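Local coordinates for protein jasmonate-induced oxygenase 2 (Arabidopsis thaliana, PDB 6LSV) that oxidises the stress hormone jasmonate to 12-hydroxyjasmonate, using iron, molecular oxygen and 2-oxoglutarate, at residues L237-V242 with K292-L297. Sequence-based numbering, arbitrary orientation.
With AKG (2-oxoglutaric acid), chain C.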
loop_
_atom_site.group_PDB
_atom_site.type_symbol
_atom_site.label_atom_id
_atom_site.label_comp_id
_atom_site.label_asym_id
_atom_site.label_seq_id
_atom_site.Cartn_x
_atom_site.Cartn_y
_atom_site.Cartn_z
ATOM N N LEU A 237 -3.175 7.545 -0.979
ATOM C CA LEU A 237 -3.530 8.915 -0.622
ATOM C C LEU A 237 -2.730 9.285 0.618
ATOM O O LEU A 237 -3.165 9.023 1.747
ATOM C CB LEU A 237 -5.031 9.065 -0.369
ATOM C CG LEU A 237 -5.485 10.489 -0.032
ATOM C CD1 LEU A 237 -4.896 11.486 -1.022
ATOM C CD2 LEU A 237 -7.004 10.591 -0.007
ATOM N N PRO A 238 -1.549 9.870 0.468
ATOM C CA PRO A 238 -0.737 10.202 1.638
ATOM C C PRO A 238 -1.295 11.412 2.368
ATOM O O PRO A 238 -2.082 12.192 1.830
ATOM C CB PRO A 238 0.644 10.499 1.043
ATOM C CG PRO A 238 0.366 10.943 -0.351
ATOM C CD PRO A 238 -0.898 10.256 -0.798
ATOM N N ASP A 239 -0.869 11.549 3.620
ATOM C CA ASP A 239 -1.353 12.629 4.469
ATOM C C ASP A 239 -1.086 13.976 3.810
ATOM O O ASP A 239 0.057 14.302 3.476
ATOM C CB ASP A 239 -0.688 12.553 5.843
ATOM C CG ASP A 239 -1.368 13.442 6.868
ATOM O OD1 ASP A 239 -1.152 14.673 6.820
ATOM O OD2 ASP A 239 -2.124 12.911 7.712
ATOM N N ASP A 240 -2.149 14.755 3.622
ATOM C CA ASP A 240 -2.081 16.004 2.876
ATOM C C ASP A 240 -1.321 17.106 3.598
ATOM O O ASP A 240 -1.162 18.185 3.018
ATOM C CB ASP A 240 -3.494 16.495 2.569
ATOM C CG ASP A 240 -4.167 17.117 3.778
ATOM O OD1 ASP A 240 -4.181 16.475 4.852
ATOM O OD2 ASP A 240 -4.673 18.253 3.658
ATOM N N GLN A 241 -0.853 16.885 4.828
ATOM C CA GLN A 241 -0.248 17.968 5.595
ATOM C C GLN A 241 1.142 17.617 6.110
ATOM O O GLN A 241 1.975 18.508 6.297
ATOM C CB GLN A 241 -1.145 18.350 6.778
ATOM C CG GLN A 241 -2.460 19.018 6.395
ATOM C CD GLN A 241 -2.270 20.413 5.819
ATOM O OE1 GLN A 241 -2.324 20.609 4.604
ATOM N NE2 GLN A 241 -2.048 21.389 6.693
ATOM N N VAL A 242 1.408 16.339 6.362
ATOM C CA VAL A 242 2.599 15.922 7.095
ATOM C C VAL A 242 3.418 14.975 6.232
ATOM O O VAL A 242 2.892 13.980 5.718
ATOM C CB VAL A 242 2.234 15.256 8.433
ATOM C CG1 VAL A 242 3.434 15.252 9.367
ATOM C CG2 VAL A 242 1.050 15.960 9.073
ATOM N N LYS A 292 3.638 15.781 15.241
ATOM C CA LYS A 292 2.346 15.630 14.593
ATOM C C LYS A 292 2.199 14.195 14.099
ATOM O O LYS A 292 3.166 13.434 14.009
ATOM C CB LYS A 292 2.161 16.659 13.464
ATOM C CG LYS A 292 0.699 16.860 13.018
ATOM C CD LYS A 292 -0.310 16.743 14.179
ATOM C CE LYS A 292 -1.729 16.998 13.691
ATOM N NZ LYS A 292 -1.924 16.503 12.292
ATOM N N GLU A 293 0.959 13.829 13.816
ATOM C CA GLU A 293 0.577 12.505 13.368
ATOM C C GLU A 293 0.463 12.498 11.849
ATOM O O GLU A 293 0.705 13.503 11.179
ATOM C CB GLU A 293 -0.743 12.100 14.026
ATOM C CG GLU A 293 -1.770 13.229 14.020
ATOM C CD GLU A 293 -3.192 12.737 14.202
ATOM O OE1 GLU A 293 -3.542 12.345 15.335
ATOM O OE2 GLU A 293 -3.960 12.748 13.214
ATOM N N ARG A 294 0.081 11.346 11.305
ATOM C CA ARG A 294 -0.177 11.197 9.882
ATOM C C ARG A 294 -1.316 10.210 9.698
ATOM O O ARG A 294 -1.535 9.330 10.534
ATOM C CB ARG A 294 1.064 10.711 9.109
ATOM C CG ARG A 294 2.099 11.791 8.815
ATOM C CD ARG A 294 3.222 11.296 7.894
ATOM N NE ARG A 294 2.851 11.300 6.480
ATOM C CZ ARG A 294 2.567 10.210 5.770
ATOM N NH1 ARG A 294 2.613 9.009 6.336
ATOM N NH2 ARG A 294 2.237 10.320 4.489
ATOM N N VAL A 295 -2.043 10.367 8.595
ATOM C CA VAL A 295 -3.076 9.421 8.191
ATOM C C VAL A 295 -2.957 9.231 6.687
ATOM O O VAL A 295 -3.054 10.203 5.928
ATOM C CB VAL A 295 -4.492 9.898 8.560
ATOM C CG1 VAL A 295 -5.528 9.169 7.719
ATOM C CG2 VAL A 295 -4.758 9.686 10.044
ATOM N N SER A 296 -2.745 7.992 6.253
ATOM C CA SER A 296 -2.616 7.684 4.838
ATOM C C SER A 296 -3.511 6.509 4.480
ATOM O O SER A 296 -3.747 5.613 5.294
ATOM C CB SER A 296 -1.165 7.381 4.459
ATOM O OG SER A 296 -0.288 8.331 5.040
ATOM N N LEU A 297 -4.003 6.525 3.245
ATOM C CA LEU A 297 -4.958 5.540 2.754
ATOM C C LEU A 297 -4.322 4.770 1.607
ATOM O O LEU A 297 -3.935 5.363 0.593
ATOM C CB LEU A 297 -6.257 6.213 2.302
ATOM C CG LEU A 297 -7.271 6.653 3.366
ATOM C CD1 LEU A 297 -6.760 7.812 4.212
ATOM C CD2 LEU A 297 -8.588 7.021 2.709
HETATM C C1 AKG C . 1.290 1.642 2.678
HETATM O O1 AKG C . 1.179 1.229 1.498
HETATM O O2 AKG C . 0.681 1.037 3.603
HETATM C C2 AKG C . 2.182 2.854 2.972
HETATM O O5 AKG C . 3.340 2.780 2.730
HETATM C C3 AKG C . 1.624 4.154 3.568
HETATM C C4 AKG C . 2.360 5.346 2.951
HETATM C C5 AKG C . 2.174 6.607 3.798
HETATM O O3 AKG C . 2.199 7.750 3.269
HETATM O O4 AKG C . 1.997 6.497 5.037
#
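Arg294 runs from its strand past Val242 and Asp239 to the distal carboxylate of 2-oxoglutarate. Its CB lies 4.1 Å from Asp239 CB. CG packs on Val242 CB at 3.5 Å, the two side chains sliding past each other in opposite directions. CD passes beside Val242 O. The chain then bends at chi3 (81°), which turns NE toward that carbonyl. NE donates to Val242 O at 2.8 Å; the oxygen lies in the guanidinium plane, although NE sits above the carbonyl plane. At the tip, NH1 bonds AKG O4 at 2.9 Å in a nearly straight line (171°). NH2 bonds AKG O3 at 2.8 Å and also nears Pro238 CB. Thus the guanidinium is held along its edge, while Asp239 CB lies over one face. Ser296 OG lies near both carboxylate oxygens and can bond weakly to either. Both residues bind this cosubstrate.

Asp239 shapes the loop. Its OD2 accepts from Val295 N at 2.7 Å. OD1 accepts from Gln241 N, closing an Asx turn, and from Val242 N on the opposite face of the carboxylate plane. Leu237 and Leu297 form an antiparallel hydrogen-bonded pair.

The site belongs to the double-stranded beta-helix core of this oxygenase family. Strand 294-302 runs between strands 233-237 and 204-212. Helix 87-102 packs on Leu237, Val295 and Leu297, and Tyr168 of helix 161-186 touches both leucines.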